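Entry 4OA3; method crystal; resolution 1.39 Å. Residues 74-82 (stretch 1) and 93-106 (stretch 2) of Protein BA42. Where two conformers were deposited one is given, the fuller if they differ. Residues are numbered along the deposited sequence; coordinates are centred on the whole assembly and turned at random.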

ATOM      1  N   ASP A  74       9.487  10.810  -9.984  0.50 41.51           N
ATOM      2  CA  ASP A  74       9.934  11.583  -8.814  0.50 41.63           C
ATOM      3  C   ASP A  74      10.411  10.672  -7.654  0.50 46.09           C
ATOM      4  O   ASP A  74      11.113  11.155  -6.762  0.50 46.43           O
ATOM      5  CB  ASP A  74       8.784  12.483  -8.295  0.50 43.34           C
ATOM      6  CG  ASP A  74       7.978  13.215  -9.359  0.50 53.77           C
ATOM      7  OD1 ASP A  74       8.584  13.687 -10.347  0.50 54.52           O
ATOM      8  OD2 ASP A  74       6.741  13.328  -9.194  0.50 57.22           O
ATOM      9  N   LYS A  75      10.003   9.375  -7.647  1.00 41.75           N
ATOM     10  CA  LYS A  75      10.287   8.383  -6.580  1.00 41.05           C
ATOM     11  C   LYS A  75       9.682   8.851  -5.234  1.00 39.91           C
ATOM     12  O   LYS A  75      10.224   8.568  -4.155  1.00 41.31           O
ATOM     13  CB  LYS A  75      11.786   8.035  -6.465  1.00 42.40           C
ATOM     14  N   THR A  76       8.528   9.581  -5.331  1.00 29.54           N
ATOM     15  CA  THR A  76       7.739  10.087  -4.225  1.00 26.32           C
ATOM     16  C   THR A  76       6.566   9.144  -4.109  1.00 23.88           C
ATOM     17  O   THR A  76       6.201   8.480  -5.094  1.00 23.08           O
ATOM     18  CB  THR A  76       7.286  11.535  -4.447  1.00 36.18           C
ATOM     19  OG1 THR A  76       6.501  11.647  -5.634  1.00 35.60           O
ATOM     20  CG2 THR A  76       8.461  12.503  -4.500  1.00 33.88           C
ATOM     21  N   PHE A  77       5.963   9.118  -2.919  1.00 18.74           N
ATOM     22  CA  PHE A  77       4.858   8.220  -2.643  1.00 16.10           C
ATOM     23  C   PHE A  77       4.010   8.725  -1.535  1.00 18.26           C
ATOM     24  O   PHE A  77       4.413   9.598  -0.749  1.00 18.46           O
ATOM     25  CB  PHE A  77       5.391   6.803  -2.340  1.00 16.39           C
ATOM     26  CG  PHE A  77       6.260   6.709  -1.119  1.00 17.40           C
ATOM     27  CD1 PHE A  77       7.635   6.876  -1.214  1.00 21.02           C
ATOM     28  CD2 PHE A  77       5.716   6.402   0.114  1.00 17.78           C
ATOM     29  CE1 PHE A  77       8.439   6.775  -0.086  1.00 21.35           C
ATOM     30  CE2 PHE A  77       6.524   6.322   1.247  1.00 19.36           C
ATOM     31  CZ  PHE A  77       7.879   6.480   1.126  1.00 19.54           C
ATOM     32  N   VAL A  78       2.821   8.161  -1.433  1.00 15.07           N
ATOM     33  CA  VAL A  78       1.848   8.446  -0.424  1.00 16.29           C
ATOM     34  C   VAL A  78       1.276   7.141   0.066  1.00 18.18           C
ATOM     35  O   VAL A  78       0.997   6.268  -0.747  1.00 17.25           O
ATOM     36  CB  VAL A  78       0.676   9.325  -1.014  1.00 22.46           C
ATOM     37  CG1 VAL A  78      -0.533   9.433  -0.060  1.00 22.39           C
ATOM     38  CG2 VAL A  78       1.184  10.699  -1.357  1.00 24.09           C
ATOM     39  N   ILE A  79       1.070   7.034   1.367  0.50 14.98           N
ATOM     40  CA  ILE A  79       0.367   5.929   1.965  0.50 13.54           C
ATOM     41  C   ILE A  79      -0.961   6.527   2.354  0.50 18.18           C
ATOM     42  O   ILE A  79      -1.014   7.493   3.142  0.50 16.58           O
ATOM     43  CB  ILE A  79       1.115   5.360   3.167  0.50 14.75           C
ATOM     44  CG1 ILE A  79       2.485   4.798   2.745  0.50 15.44           C
ATOM     45  CG2 ILE A  79       0.270   4.283   3.831  0.50 14.09           C
ATOM     46  CD1 ILE A  79       3.500   4.783   3.919  0.50 11.72           C
ATOM     47  N   TYR A  80      -2.030   6.031   1.729  1.00 15.02           N
ATOM     48  CA  TYR A  80      -3.376   6.525   1.963  1.00 14.74           C
ATOM     49  C   TYR A  80      -4.232   5.406   2.497  1.00 17.52           C
ATOM     50  O   TYR A  80      -4.516   4.448   1.783  1.00 16.47           O
ATOM     51  CB  TYR A  80      -3.947   7.072   0.641  1.00 16.74           C
ATOM     52  CG  TYR A  80      -5.326   7.670   0.767  1.00 19.61           C
ATOM     53  CD1 TYR A  80      -6.460   6.869   0.745  1.00 20.39           C
ATOM     54  CD2 TYR A  80      -5.496   9.036   0.975  1.00 22.67           C
ATOM     55  CE1 TYR A  80      -7.712   7.387   1.051  1.00 22.16           C
ATOM     56  CE2 TYR A  80      -6.757   9.580   1.188  1.00 25.53           C
ATOM     57  CZ  TYR A  80      -7.868   8.751   1.223  1.00 30.63           C
ATOM     58  OH  TYR A  80      -9.124   9.260   1.467  1.00 34.09           O
ATOM     59  N   GLY A  81      -4.644   5.528   3.742  1.00 17.04           N
ATOM     60  CA  GLY A  81      -5.520   4.575   4.387  1.00 16.46           C
ATOM     61  C   GLY A  81      -6.948   5.098   4.437  1.00 18.78           C
ATOM     62  O   GLY A  81      -7.181   6.314   4.473  1.00 17.50           O
ATOM     63  N   ASP A  82      -7.909   4.174   4.462  1.00 16.56           N
ATOM     64  CA  ASP A  82      -9.336   4.496   4.515  1.00 16.77           C
ATOM     65  C   ASP A  82      -9.733   4.936   5.929  1.00 19.23           C
ATOM     66  O   ASP A  82      -8.936   4.846   6.870  1.00 17.99           O
ATOM     67  CB  ASP A  82     -10.175   3.322   4.027  1.00 17.26           C
ATOM     68  CG  ASP A  82     -11.558   3.670   3.501  1.00 20.13           C
ATOM     69  OD1 ASP A  82     -11.914   4.891   3.497  1.00 22.94           O
ATOM     70  OD2 ASP A  82     -12.301   2.742   3.152  1.00 20.64           O
ATOM     71  N   PHE A  93       1.353   6.436  12.960  1.00 23.62           N
ATOM     72  CA  PHE A  93       1.017   5.098  12.475  1.00 20.99           C
ATOM     73  C   PHE A  93       1.788   4.609  11.273  1.00 22.37           C
ATOM     74  O   PHE A  93       2.285   3.476  11.286  1.00 20.93           O
ATOM     75  CB  PHE A  93      -0.476   5.023  12.207  1.00 21.16           C
ATOM     76  CG  PHE A  93      -0.936   3.630  11.835  1.00 19.81           C
ATOM     77  CD1 PHE A  93      -0.883   2.594  12.757  1.00 22.00           C
ATOM     78  CD2 PHE A  93      -1.341   3.338  10.534  1.00 20.89           C
ATOM     79  CE1 PHE A  93      -1.246   1.293  12.392  1.00 21.97           C
ATOM     80  CE2 PHE A  93      -1.740   2.053  10.190  1.00 21.93           C
ATOM     81  CZ  PHE A  93      -1.663   1.031  11.108  1.00 20.58           C
ATOM     82  N   TRP A  94       1.900   5.446  10.237  1.00 18.81           N
ATOM     83  CA  TRP A  94       2.576   5.034   9.010  1.00 18.19           C
ATOM     84  C   TRP A  94       4.064   5.305   8.961  1.00 19.87           C
ATOM     85  O   TRP A  94       4.684   5.008   7.950  1.00 18.48           O
ATOM     86  CB  TRP A  94       1.907   5.679   7.782  1.00 16.88           C
ATOM     87  CG  TRP A  94       0.513   5.213   7.505  1.00 17.86           C
ATOM     88  CD1 TRP A  94      -0.614   5.973   7.457  1.00 20.13           C
ATOM     89  CD2 TRP A  94       0.099   3.863   7.252  1.00 17.95           C
ATOM     90  NE1 TRP A  94      -1.695   5.194   7.107  1.00 18.84           N
ATOM     91  CE2 TRP A  94      -1.277   3.898   6.962  1.00 19.09           C
ATOM     92  CE3 TRP A  94       0.771   2.634   7.203  1.00 18.42           C
ATOM     93  CZ2 TRP A  94      -1.998   2.748   6.651  1.00 18.16           C
ATOM     94  CZ3 TRP A  94       0.066   1.506   6.833  1.00 18.22           C
ATOM     95  CH2 TRP A  94      -1.302   1.561   6.603  1.00 18.67           C
ATOM     96  N   ASP A  95       4.681   5.818  10.060  1.00 20.60           N
ATOM     97  CA  ASP A  95       6.075   6.183   9.984  1.00 20.40           C
ATOM     98  C   ASP A  95       7.025   5.041   9.671  1.00 20.07           C
ATOM     99  O   ASP A  95       7.905   5.225   8.847  1.00 21.30           O
ATOM    100  CB  ASP A  95       6.540   6.901  11.271  1.00 23.70           C
ATOM    101  CG  ASP A  95       5.918   8.264  11.528  1.00 32.84           C
ATOM    102  OD1 ASP A  95       5.110   8.725  10.688  1.00 31.33           O
ATOM    103  OD2 ASP A  95       6.231   8.868  12.584  1.00 39.92           O
ATOM    104  N   THR A  96       6.853   3.889  10.305  1.00 20.06           N
ATOM    105  CA  THR A  96       7.731   2.757  10.036  1.00 20.51           C
ATOM    106  C   THR A  96       7.574   2.244   8.605  1.00 20.60           C
ATOM    107  O   THR A  96       8.562   1.826   7.999  1.00 19.70           O
ATOM    108  CB  THR A  96       7.564   1.648  11.073  1.00 24.88           C
ATOM    109  OG1 THR A  96       6.246   1.113  11.119  1.00 28.68           O
ATOM    110  CG2 THR A  96       7.972   2.090  12.467  1.00 25.34           C
ATOM    111  N   THR A  97       6.349   2.315   8.034  1.00 18.00           N
ATOM    112  CA  THR A  97       6.111   1.884   6.651  1.00 17.16           C
ATOM    113  C   THR A  97       6.816   2.830   5.688  1.00 15.98           C
ATOM    114  O   THR A  97       7.537   2.402   4.804  1.00 16.59           O
ATOM    115  CB  THR A  97       4.609   1.806   6.406  1.00 18.40           C
ATOM    116  OG1 THR A  97       4.012   0.827   7.291  1.00 19.34           O
ATOM    117  CG2 THR A  97       4.264   1.421   4.961  1.00 15.54           C
ATOM    118  N   ARG A  98       6.619   4.146   5.900  1.00 15.74           N
ATOM    119  CA  ARG A  98       7.271   5.138   5.063  1.00 16.51           C
ATOM    120  C   ARG A  98       8.780   5.024   5.130  1.00 17.80           C
ATOM    121  O   ARG A  98       9.450   5.098   4.126  1.00 18.69           O
ATOM    122  CB  ARG A  98       6.826   6.553   5.456  1.00 18.10           C
ATOM    123  CG  ARG A  98       7.666   7.652   4.808  1.00 20.94           C
ATOM    124  CD  ARG A  98       6.989   9.011   4.935  1.00 24.15           C
ATOM    125  NE  ARG A  98       5.799   9.112   4.080  1.00 27.46           N
ATOM    126  CZ  ARG A  98       5.791   9.404   2.773  1.00 34.97           C
ATOM    127  NH1 ARG A  98       6.928   9.641   2.125  1.00 25.11           N
ATOM    128  NH2 ARG A  98       4.648   9.451   2.105  1.00 22.95           N
ATOM    129  N   ASN A  99       9.314   4.848   6.337  1.00 17.99           N
ATOM    130  CA  ASN A  99      10.762   4.752   6.503  1.00 18.78           C
ATOM    131  C   ASN A  99      11.304   3.529   5.814  1.00 18.30           C
ATOM    132  O   ASN A  99      12.366   3.599   5.200  1.00 18.15           O
ATOM    133  CB  ASN A  99      11.127   4.732   7.981  1.00 21.96           C
ATOM    134  CG  ASN A  99      10.856   6.062   8.662  1.00 41.60           C
ATOM    135  OD1 ASN A  99      10.720   7.115   8.018  1.00 36.31           O
ATOM    136  ND2 ASN A  99      10.692   6.036   9.973  1.00 41.24           N
ATOM    137  N   ALA A 100      10.564   2.403   5.870  1.00 17.92           N
ATOM    138  CA  ALA A 100      10.987   1.163   5.232  1.00 16.85           C
ATOM    139  C   ALA A 100      11.019   1.301   3.716  1.00 19.29           C
ATOM    140  O   ALA A 100      11.941   0.815   3.074  1.00 19.00           O
ATOM    141  CB  ALA A 100      10.088   0.011   5.642  1.00 17.35           C
ATOM    142  N   ILE A 101      10.053   2.032   3.131  1.00 16.14           N
ATOM    143  CA  ILE A 101      10.052   2.265   1.684  1.00 16.02           C
ATOM    144  C   ILE A 101      11.183   3.218   1.276  1.00 17.44           C
ATOM    145  O   ILE A 101      11.950   2.925   0.369  1.00 18.30           O
ATOM    146  CB  ILE A 101       8.688   2.832   1.217  1.00 18.26           C
ATOM    147  CG1 ILE A 101       7.540   1.850   1.545  1.00 17.44           C
ATOM    148  CG2 ILE A 101       8.729   3.193  -0.285  1.00 19.68           C
ATOM    149  CD1 ILE A 101       6.142   2.434   1.361  1.00 18.31           C
ATOM    150  N   GLN A 102      11.282   4.345   1.977  1.00 18.36           N
ATOM    151  CA  GLN A 102      12.266   5.370   1.666  1.00 19.93           C
ATOM    152  C   GLN A 102      13.695   4.854   1.793  1.00 22.42           C
ATOM    153  O   GLN A 102      14.542   5.182   0.976  1.00 22.41           O
ATOM    154  CB  GLN A 102      12.086   6.568   2.595  1.00 21.22           C
ATOM    155  CG  GLN A 102      12.933   7.783   2.173  1.00 31.73           C
ATOM    156  CD  GLN A 102      12.540   8.236   0.791  1.00 41.77           C
ATOM    157  OE1 GLN A 102      11.363   8.460   0.530  1.00 35.96           O
ATOM    158  NE2 GLN A 102      13.459   8.228  -0.165  1.00 35.98           N
ATOM    159  N   LEU A 103      13.961   4.028   2.798  1.00 18.95           N
ATOM    160  CA  LEU A 103      15.296   3.464   2.969  1.00 18.99           C
ATOM    161  C   LEU A 103      15.744   2.758   1.714  1.00 21.21           C
ATOM    162  O   LEU A 103      16.903   2.865   1.304  1.00 22.16           O
ATOM    163  CB  LEU A 103      15.295   2.500   4.147  1.00 18.19           C
ATOM    164  CG  LEU A 103      16.601   1.742   4.403  1.00 19.34           C
ATOM    165  CD1 LEU A 103      17.765   2.710   4.732  1.00 18.61           C
ATOM    166  CD2 LEU A 103      16.420   0.736   5.515  1.00 21.46           C
ATOM    167  N   GLN A 104      14.836   1.995   1.083  1.00 18.52           N
ATOM    168  CA  GLN A 104      15.203   1.279  -0.114  1.00 18.12           C
ATOM    169  C   GLN A 104      15.145   2.168  -1.342  1.00 21.51           C
ATOM    170  O   GLN A 104      16.020   2.043  -2.189  1.00 20.56           O
ATOM    171  CB  GLN A 104      14.290   0.071  -0.313  1.00 18.46           C
ATOM    172  CG  GLN A 104      14.286  -0.919   0.836  1.00 19.25           C
ATOM    173  CD  GLN A 104      15.675  -1.397   1.140  1.00 20.94           C
ATOM    174  OE1 GLN A 104      16.468  -1.688   0.232  1.00 19.81           O
ATOM    175  NE2 GLN A 104      16.018  -1.426   2.420  1.00 20.66           N
ATOM    176  N   PHE A 105      14.167   3.073  -1.430  1.00 20.94           N
ATOM    177  CA  PHE A 105      14.073   3.958  -2.602  1.00 21.87           C
ATOM    178  C   PHE A 105      15.285   4.860  -2.727  1.00 30.86           C
ATOM    179  O   PHE A 105      15.747   5.056  -3.842  1.00 31.69           O
ATOM    180  CB  PHE A 105      12.800   4.819  -2.572  1.00 23.03           C
ATOM    181  CG  PHE A 105      11.492   4.193  -2.982  1.00 23.47           C
ATOM    182  CD1 PHE A 105      11.395   2.828  -3.228  1.00 23.77           C
ATOM    183  CD2 PHE A 105      10.360   4.976  -3.162  1.00 25.06           C
ATOM    184  CE1 PHE A 105      10.189   2.266  -3.649  1.00 24.00           C
ATOM    185  CE2 PHE A 105       9.150   4.403  -3.545  1.00 26.44           C
ATOM    186  CZ  PHE A 105       9.069   3.045  -3.763  1.00 23.13           C
ATOM    187  N   LYS A 106      15.854   5.329  -1.603  1.00 28.17           N
ATOM    188  CA  LYS A 106      17.036   6.197  -1.663  1.00 29.82           C
ATOM    189  C   LYS A 106      18.279   5.457  -2.136  1.00 33.79           C
ATOM    190  O   LYS A 106      19.216   6.109  -2.585  1.00 34.59           O
ATOM    191  CB  LYS A 106      17.255   6.954  -0.350  1.00 33.16           C
ATOM    192  CG  LYS A 106      18.044   6.236   0.708  1.00 37.96           C
ATOM    193  CD  LYS A 106      17.715   6.790   2.086  1.00 52.95           C
ATOM    194  CE  LYS A 106      18.860   6.642   3.055  1.00 64.79           C
ATOM    195  NZ  LYS A 106      18.485   7.051   4.436  1.00 78.09           N
TER
HETATM  196  O   HOH W   1      10.120   9.777  -1.411  1.00 37.01           O
HETATM  197  O   HOH W   2       7.597  10.510  -0.797  1.00 25.71           O
HETATM  198  O   HOH W   3       2.141   9.289   3.073  1.00 27.41           O
HETATM  199  O   HOH W   4      -4.032   6.613   6.540  1.00 25.84           O

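The helix of stretch 2 packs against strand 76-81 with the two N-to-C directions 155° apart, nearly antiparallel, and an axial closest approach of 9.7 Å. Phe77 and Ile79, both pointing toward the helix, carry most of the strand's share of the 545 Å² buried.

The Phe77 ring is sandwiched. Over one face lies the Arg98 guanidinium, tilted only 3° from the ring plane with centres 4.1 Å apart, a geometry that identifies a stack. Over the opposite face, Ile101 CG2 stands 3.8 Å from the Phe77 ring centroid and 20° off the normal, a CH-pi contact. Phe105 adds an oblique aromatic contact, Phe77 CD1 to Phe105 CE2 being 3.7 Å.

The CA-to-CB bond of Arg98 points sideways relative to the strand, but the end of the side chain comes nearer. There Arg98 NH2 donates to Phe77 O at 2.9 Å with an N-H...O angle of 164°, so one residue receives both the stack and the hydrogen bond. The guanidinium is also linked to strand amides by water: water 2 accepts from Phe77 N and Arg98 NH1, water 3 from Ile79 N and Arg98 NH2.

Ile79 packs against Trp94, just before the helix, and Thr97 within it. Its CG2 sits 3.6 Å from the centroid of the Trp94 five-membered ring, 18° off the normal, while Ile79 CD1 approaches Thr97 CG2 at 3.6 Å.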